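Local coordinates for protein GTP cyclohydrolase 1 type 2 homolog (Thermus thermophilus, PDB 2YYB) that is of unknown function but belongs to the GTP cyclohydrolase I type 2/NIF3 family and probably binds divalent metal ions, at residues Ala208-Tyr211 and Asp212-Phe216; His192-Phe195 and His196-Glu200; Gly66-Gly70 and Lys71-Ile75. All coordinates share one frame; numbering follows the deposited sequence.

Overall arrangement
Along the chain, contact 3 comes first, then contact 2, then contact 1; all are local. Contact 3 lies in the loop joining strand 60-63 of the five-stranded mixed sheet to helix 77-88. Contacts 2 and 1 flank strand 204-207 of the four-stranded mixed sheet: helix 195-200 precedes it and the short helix 210-213 follows. Contact 1 is central, its centre about 22 and 23 Å from those of contacts 2 and 3, whose own centres are about 33 Å apart. Its His-210 stacks on His-192 of a neighbouring subunit, a residue from that copy's contact 2, so the predicted metal site lies centrally, beside a subunit interface. Contact 3 meets a different subunit.

Contact 1: residues Ala208-Tyr211 and Asp212-Phe216; sequences AGHY and DTETF
Thr-213 folds back to the carbonyl oxygen of Gly-209, and its side chain can be traced atom by atom. CB lies 3.4 Å from Gly-209 O. With chi1 at 67°, OG1 sits between its own backbone N and carbonyl carbon, where it donates a hydrogen bond to Gly-209 O (3.0 Å) and is also hydrogen-bonded to Gly-171 N of a nearby loop. The approach to Gly-209 is in the carbonyl plane, with a C=O...OG1 angle of 156°. The other branch, CG2, reaches back past that carbonyl to touch Ala-208 CB at 3.6 Å. Thr-213 N adds only a weak bond to Gly-209 O, so the hydroxyl is the clearer of the two links.

A single short helical turn, 210-213, follows strand 204-207. Just past its end, Glu-214 N donates to His-210 O over 3.3 Å with an N-H...O angle of 144° and makes a weak second bond to Tyr-211 O. This spacing of four residues brings together the side chains of His-210 and Glu-214, both predicted ligands of a divalent metal, consistent with the metal site of the NIF3 family. His-65 and Asp-101 are predicted to complete that set, the carboxylate of Glu-214 makes weak hydrogen bonds with His-64 and His-65, and the ring of His-210 stacks with His-192 of a neighbouring subunit, which places the site close to a subunit interface.

In Tyr-211 the ring carbon CD2 passes 3.6 Å from Asp-212 OD1, while OH is hydrogen-bonded to Asp-237 OD2 and His-238 N. Asp-212 CB packs against Ala-208 O at 3.4 Å.

Contact 2: residues His192-Phe195 and His196-Glu200; sequences HSVF and HETFE
Phe-195 presents its edge to one neighbour and a face to another, and most of the contact is built round its ring. Its CG stands anti to the backbone N (chi1 -168°), whereas that of His-196 is anti to the carbonyl carbon. These settings bring Phe-195 CD2 over the centre of the imidazole, 4.0 Å from His-196 CE1. With ring centroids 5.3 Å apart and planes at 89°, the pair is a T-shaped (edge-to-face) stack. One turn on, Phe-199 CE1 rests over a face of the Phe-195 ring, towards its rim, 3.5 Å from Phe-195 CE1. Here the planes make 52°, so the two phenyl rings meet obliquely.

Val-194 contributes chiefly through its carbonyl. Val-194 O accepts from Thr-198 N at 3.0 Å and from Thr-198 OG1, also at 3.0 Å, the two donors coming from opposite faces of the carbonyl plane. Amide and hydroxyl of one residue thus grip a single oxygen. Phe-199 N makes a weak hydrogen bond to Phe-195 O.

Beyond the segments, His-156 meets the rings of both phenylalanines, and Phe-195 and His-196 also pack against a neighbouring subunit. The contact lies away from the predicted metal sites; it is an aromatic cluster at the start of helix 195-200, combining an adjacent pair (Phe-195, His-196) with an i to i+4 pair (Phe-195, Phe-199).

Contact 3: residues Gly66-Gly70 and Lys71-Ile75; sequences GLFWG and KPFPI
A chi1 of -60° in Phe-68, with CG anti to the carbonyl carbon, and of 50° in Phe-73, with CG between the backbone N and the carbonyl carbon, bring the two phenyl rings together across the bend of the loop. Phe-68 CD1 lies 3.6 Å from Phe-73 CE1, and Phe-68 CE1 is 3.6 Å from Phe-73 CZ. The planes differ by 27°, but the centroids are 5.5 Å apart: the rings are displaced along their planes, so this is not a full stack. Phe-73 CE1 also packs on a backbone oxygen, Leu-67 O, at 3.4 Å.

Separately, Lys-71 runs alongside Trp-69, pointing the same way. A bend at its last torsion leaves NZ in the plane of the indole, at the edge, 3.6 Å from Trp-69 CD1, so the ammonium does not lie over the ring face. Gly-70 lies between them with a positive phi, a backbone conformation that favours glycine. The Trp-69 side chain comes within about 4 Å of that of His-65, a predicted metal ligand.

Phe-68 also meets Ile-75 of a neighbouring subunit. Within the chain the loop joins strand 60-63 to helix 77-88; Leu-67 packs on Arg-82 of that helix and on Val-30 of strand 27-30, where Phe-68 touches Gln-29.

Contact 1: residues Ala208-Tyr211 and Asp212-Phe216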
loop_
_atom_site.group_PDB
_atom_site.type_symbol
_atom_site.label_atom_id
_atom_site.label_comp_id
_atom_site.label_asym_id
_atom_site.label_seq_id
_atom_site.Cartn_x
_atom_site.Cartn_y
_atom_site.Cartn_z
ATOM N N ALA A 208 29.400 18.316 -9.346
ATOM C CA ALA A 208 30.170 19.285 -8.572
ATOM C C ALA A 208 30.177 19.113 -7.047
ATOM O O ALA A 208 30.584 20.025 -6.316
ATOM C CB ALA A 208 29.717 20.691 -8.942
ATOM N N GLY A 209 29.738 17.950 -6.572
ATOM C CA GLY A 209 29.724 17.683 -5.142
ATOM C C GLY A 209 28.363 17.881 -4.507
ATOM O O GLY A 209 27.672 18.839 -4.829
ATOM N N HIS A 210 27.963 16.977 -3.618
ATOM C CA HIS A 210 26.670 17.115 -2.960
ATOM C C HIS A 210 26.755 18.294 -1.983
ATOM O O HIS A 210 25.853 19.131 -1.916
ATOM C CB HIS A 210 26.313 15.825 -2.213
ATOM C CG HIS A 210 24.862 15.704 -1.864
ATOM N ND1 HIS A 210 24.158 16.706 -1.230
ATOM C CD2 HIS A 210 23.992 14.677 -2.023
ATOM C CE1 HIS A 210 22.918 16.300 -1.013
ATOM N NE2 HIS A 210 22.792 15.073 -1.485
ATOM N N TYR A 211 27.851 18.365 -1.237
ATOM C CA TYR A 211 28.043 19.462 -0.290
ATOM C C TYR A 211 28.234 20.793 -1.006
ATOM O O TYR A 211 27.526 21.759 -0.741
ATOM C CB TYR A 211 29.271 19.214 0.578
ATOM C CG TYR A 211 29.540 20.294 1.604
ATOM C CD1 TYR A 211 28.845 20.325 2.813
ATOM C CD2 TYR A 211 30.523 21.260 1.391
ATOM C CE1 TYR A 211 29.123 21.277 3.786
ATOM C CE2 TYR A 211 30.811 22.224 2.362
ATOM C CZ TYR A 211 30.103 22.225 3.557
ATOM O OH TYR A 211 30.353 23.189 4.511
ATOM N N ASP A 212 29.198 20.828 -1.914
ATOM C CA ASP A 212 29.515 22.048 -2.635
ATOM C C ASP A 212 28.406 22.661 -3.464
ATOM O O ASP A 212 28.492 23.845 -3.804
ATOM C CB ASP A 212 30.751 21.853 -3.509
ATOM C CG ASP A 212 31.999 21.654 -2.690
ATOM O OD1 ASP A 212 32.117 22.334 -1.651
ATOM O OD2 ASP A 212 32.856 20.831 -3.077
ATOM N N THR A 213 27.368 21.896 -3.790
ATOM C CA THR A 213 26.282 22.467 -4.582
ATOM C C THR A 213 25.093 22.866 -3.705
ATOM O O THR A 213 24.319 23.745 -4.091
ATOM C CB THR A 213 25.790 21.500 -5.741
ATOM O OG1 THR A 213 25.154 20.340 -5.190
ATOM C CG2 THR A 213 26.963 21.068 -6.636
ATOM N N GLU A 214 24.932 22.230 -2.539
ATOM C CA GLU A 214 23.804 22.572 -1.663
ATOM C C GLU A 214 24.252 23.565 -0.556
ATOM O O GLU A 214 23.672 23.657 0.516
ATOM C CB GLU A 214 23.116 21.280 -1.106
ATOM C CG GLU A 214 22.310 20.449 -2.185
ATOM C CD GLU A 214 21.318 19.403 -1.612
ATOM O OE1 GLU A 214 21.740 18.586 -0.757
ATOM O OE2 GLU A 214 20.112 19.380 -2.023
ATOM N N THR A 215 25.279 24.340 -0.889
ATOM C CA THR A 215 25.886 25.371 -0.041
ATOM C C THR A 215 25.206 26.726 -0.301
ATOM O O THR A 215 25.150 27.601 0.565
ATOM C CB THR A 215 27.390 25.540 -0.419
ATOM O OG1 THR A 215 28.205 25.386 0.731
ATOM C CG2 THR A 215 27.657 26.904 -1.028
ATOM N N PHE A 216 24.698 26.880 -1.518
ATOM C CA PHE A 216 24.079 28.119 -1.983
ATOM C C PHE A 216 22.727 28.546 -1.409
ATOM O O PHE A 216 22.445 29.736 -1.326
ATOM C CB PHE A 216 24.008 28.067 -3.514
ATOM C CG PHE A 216 25.345 27.855 -4.159
ATOM C CD1 PHE A 216 26.252 28.913 -4.282
ATOM C CD2 PHE A 216 25.739 26.582 -4.574
ATOM C CE1 PHE A 216 27.542 28.701 -4.806
ATOM C CE2 PHE A 216 27.019 26.357 -5.097
ATOM C CZ PHE A 216 27.923 27.412 -5.214
#

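Contact 2: residues His192-Phe195 and His196-Glu200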
loop_
_atom_site.group_PDB
_atom_site.type_symbol
_atom_site.label_atom_id
_atom_site.label_comp_id
_atom_site.label_asym_id
_atom_site.label_seq_id
_atom_site.Cartn_x
_atom_site.Cartn_y
_atom_site.Cartn_z
ATOM N N HIS A 192 27.301 5.227 -9.658
ATOM C CA HIS A 192 27.787 4.219 -10.577
ATOM C C HIS A 192 26.649 3.724 -11.484
ATOM O O HIS A 192 26.819 3.581 -12.691
ATOM C CB HIS A 192 28.357 3.031 -9.811
ATOM C CG HIS A 192 28.722 1.871 -10.688
ATOM N ND1 HIS A 192 29.871 1.839 -11.452
ATOM C CD2 HIS A 192 28.063 0.717 -10.959
ATOM C CE1 HIS A 192 29.902 0.717 -12.151
ATOM N NE2 HIS A 192 28.816 0.020 -11.871
ATOM N N SER A 193 25.479 3.469 -10.906
ATOM C CA SER A 193 24.363 2.963 -11.696
ATOM C C SER A 193 23.886 3.824 -12.877
ATOM O O SER A 193 23.036 3.369 -13.636
ATOM C CB SER A 193 23.170 2.663 -10.793
ATOM O OG SER A 193 22.624 3.856 -10.266
ATOM N N VAL A 194 24.390 5.049 -13.041
ATOM C CA VAL A 194 23.946 5.860 -14.178
ATOM C C VAL A 194 25.058 6.118 -15.173
ATOM O O VAL A 194 24.866 6.822 -16.157
ATOM C CB VAL A 194 23.363 7.233 -13.766
ATOM C CG1 VAL A 194 22.127 7.037 -12.906
ATOM C CG2 VAL A 194 24.419 8.059 -13.064
ATOM N N PHE A 195 26.222 5.544 -14.919
ATOM C CA PHE A 195 27.352 5.711 -15.810
ATOM C C PHE A 195 27.031 5.411 -17.284
ATOM O O PHE A 195 26.959 6.318 -18.106
ATOM C CB PHE A 195 28.496 4.816 -15.367
ATOM C CG PHE A 195 29.783 5.121 -16.050
ATOM C CD1 PHE A 195 30.506 6.261 -15.710
ATOM C CD2 PHE A 195 30.258 4.297 -17.058
ATOM C CE1 PHE A 195 31.690 6.575 -16.366
ATOM C CE2 PHE A 195 31.437 4.601 -17.720
ATOM C CZ PHE A 195 32.155 5.745 -17.372
ATOM N N HIS A 196 26.838 4.140 -17.617
ATOM C CA HIS A 196 26.571 3.756 -18.998
ATOM C C HIS A 196 25.405 4.462 -19.654
ATOM O O HIS A 196 25.475 4.824 -20.830
ATOM C CB HIS A 196 26.412 2.237 -19.095
ATOM C CG HIS A 196 27.676 1.499 -18.778
ATOM N ND1 HIS A 196 28.768 1.510 -19.619
ATOM C CD2 HIS A 196 28.061 0.820 -17.669
ATOM C CE1 HIS A 196 29.771 0.873 -19.041
ATOM N NE2 HIS A 196 29.368 0.446 -17.857
ATOM N N GLU A 197 24.335 4.679 -18.903
ATOM C CA GLU A 197 23.192 5.355 -19.483
ATOM C C GLU A 197 23.610 6.769 -19.939
ATOM O O GLU A 197 23.286 7.199 -21.051
ATOM C CB GLU A 197 22.054 5.432 -18.471
ATOM C CG GLU A 197 20.775 5.917 -19.092
ATOM C CD GLU A 197 19.783 6.457 -18.078
ATOM O OE1 GLU A 197 18.792 7.096 -18.508
ATOM O OE2 GLU A 197 19.996 6.238 -16.864
ATOM N N THR A 198 24.342 7.478 -19.082
ATOM C CA THR A 198 24.811 8.814 -19.407
ATOM C C THR A 198 25.544 8.910 -20.765
ATOM O O THR A 198 25.296 9.827 -21.543
ATOM C CB THR A 198 25.745 9.339 -18.306
ATOM O OG1 THR A 198 24.974 9.656 -17.156
ATOM C CG2 THR A 198 26.472 10.577 -18.750
ATOM N N PHE A 199 26.449 7.987 -21.053
ATOM C CA PHE A 199 27.149 8.055 -22.321
ATOM C C PHE A 199 26.308 7.558 -23.497
ATOM O O PHE A 199 26.200 8.234 -24.524
ATOM C CB PHE A 199 28.466 7.294 -22.244
ATOM C CG PHE A 199 29.463 7.933 -21.318
ATOM C CD1 PHE A 199 29.480 7.615 -19.955
ATOM C CD2 PHE A 199 30.338 8.911 -21.788
ATOM C CE1 PHE A 199 30.345 8.263 -19.078
ATOM C CE2 PHE A 199 31.208 9.564 -20.911
ATOM C CZ PHE A 199 31.206 9.240 -19.558
ATOM N N GLU A 200 25.691 6.396 -23.334
ATOM C CA GLU A 200 24.876 5.822 -24.377
ATOM C C GLU A 200 23.820 6.777 -24.861
ATOM O O GLU A 200 23.424 6.731 -26.019
ATOM C CB GLU A 200 24.231 4.543 -23.888
ATOM C CG GLU A 200 25.217 3.437 -23.755
ATOM C CD GLU A 200 24.567 2.166 -23.327
ATOM O OE1 GLU A 200 23.431 1.913 -23.782
ATOM O OE2 GLU A 200 25.188 1.416 -22.547
#

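Contact 3: residues Gly66-Gly70 and Lys71-Ile75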
loop_
_atom_site.group_PDB
_atom_site.type_symbol
_atom_site.label_atom_id
_atom_site.label_comp_id
_atom_site.label_asym_id
_atom_site.label_seq_id
_atom_site.Cartn_x
_atom_site.Cartn_y
_atom_site.Cartn_z
ATOM N N GLY A 66 18.193 18.328 7.670
ATOM C CA GLY A 66 17.912 18.269 9.090
ATOM C C GLY A 66 18.011 16.927 9.793
ATOM O O GLY A 66 18.642 15.994 9.315
ATOM N N LEU A 67 17.357 16.826 10.939
ATOM C CA LEU A 67 17.401 15.622 11.752
ATOM C C LEU A 67 16.332 14.578 11.510
ATOM O O LEU A 67 16.546 13.401 11.794
ATOM C CB LEU A 67 17.348 16.001 13.227
ATOM C CG LEU A 67 18.537 16.743 13.816
ATOM C CD1 LEU A 67 18.207 17.127 15.241
ATOM C CD2 LEU A 67 19.771 15.868 13.759
ATOM N N PHE A 68 15.185 14.998 10.990
ATOM C CA PHE A 68 14.081 14.083 10.779
ATOM C C PHE A 68 13.762 13.708 9.334
ATOM O O PHE A 68 13.804 14.550 8.438
ATOM C CB PHE A 68 12.847 14.663 11.462
ATOM C CG PHE A 68 13.022 14.863 12.938
ATOM C CD1 PHE A 68 13.184 13.771 13.786
ATOM C CD2 PHE A 68 13.083 16.142 13.479
ATOM C CE1 PHE A 68 13.404 13.953 15.138
ATOM C CE2 PHE A 68 13.306 16.325 14.839
ATOM C CZ PHE A 68 13.467 15.235 15.662
ATOM N N TRP A 69 13.434 12.433 9.124
ATOM C CA TRP A 69 13.096 11.927 7.800
ATOM C C TRP A 69 11.965 10.898 7.851
ATOM O O TRP A 69 11.969 9.951 7.081
ATOM C CB TRP A 69 14.327 11.283 7.143
ATOM C CG TRP A 69 15.562 12.147 7.148
ATOM C CD1 TRP A 69 16.528 12.193 8.118
ATOM C CD2 TRP A 69 15.946 13.113 6.153
ATOM N NE1 TRP A 69 17.485 13.128 7.790
ATOM C CE2 TRP A 69 17.155 13.707 6.592
ATOM C CE3 TRP A 69 15.388 13.534 4.935
ATOM C CZ2 TRP A 69 17.817 14.701 5.856
ATOM C CZ3 TRP A 69 16.054 14.531 4.195
ATOM C CH2 TRP A 69 17.256 15.099 4.665
ATOM N N GLY A 70 10.999 11.083 8.748
ATOM C CA GLY A 70 9.898 10.133 8.849
ATOM C C GLY A 70 10.241 8.919 9.711
ATOM O O GLY A 70 9.364 8.252 10.265
ATOM N N LYS A 71 11.535 8.625 9.811
ATOM C CA LYS A 71 12.029 7.504 10.613
ATOM C C LYS A 71 12.204 7.967 12.059
ATOM O O LYS A 71 13.066 8.804 12.348
ATOM C CB LYS A 71 13.391 7.034 10.089
ATOM C CG LYS A 71 14.426 8.161 9.991
ATOM C CD LYS A 71 15.840 7.633 9.795
ATOM C CE LYS A 71 16.837 8.783 9.621
ATOM N NZ LYS A 71 16.809 9.759 10.755
ATOM N N PRO A 72 11.379 7.453 12.983
ATOM C CA PRO A 72 11.529 7.872 14.384
ATOM C C PRO A 72 12.720 7.093 14.975
ATOM O O PRO A 72 12.760 5.865 14.906
ATOM C CB PRO A 72 10.195 7.468 14.999
ATOM C CG PRO A 72 9.920 6.161 14.281
ATOM C CD PRO A 72 10.269 6.493 12.827
ATOM N N PHE A 73 13.697 7.808 15.524
ATOM C CA PHE A 73 14.874 7.168 16.104
ATOM C C PHE A 73 14.960 7.457 17.585
ATOM O O PHE A 73 14.584 8.536 18.036
ATOM C CB PHE A 73 16.144 7.676 15.429
ATOM C CG PHE A 73 16.236 9.176 15.363
ATOM C CD1 PHE A 73 15.588 9.882 14.358
ATOM C CD2 PHE A 73 16.976 9.883 16.303
ATOM C CE1 PHE A 73 15.681 11.278 14.288
ATOM C CE2 PHE A 73 17.074 11.278 16.243
ATOM C CZ PHE A 73 16.427 11.975 15.236
ATOM N N PRO A 74 15.476 6.503 18.363
ATOM C CA PRO A 74 15.596 6.700 19.808
ATOM C C PRO A 74 16.593 7.805 20.113
ATOM O O PRO A 74 17.579 7.926 19.408
ATOM C CB PRO A 74 16.077 5.338 20.297
ATOM C CG PRO A 74 16.897 4.859 19.151
ATOM C CD PRO A 74 16.074 5.222 17.952
ATOM N N ILE A 75 16.331 8.614 21.143
ATOM C CA ILE A 75 17.252 9.689 21.529
ATOM C C ILE A 75 18.380 9.015 22.338
ATOM O O ILE A 75 18.475 9.112 23.562
ATOM C CB ILE A 75 16.523 10.805 22.372
ATOM C CG1 ILE A 75 15.775 11.807 21.470
ATOM C CG2 ILE A 75 17.536 11.665 23.090
ATOM C CD1 ILE A 75 14.875 11.238 20.451
#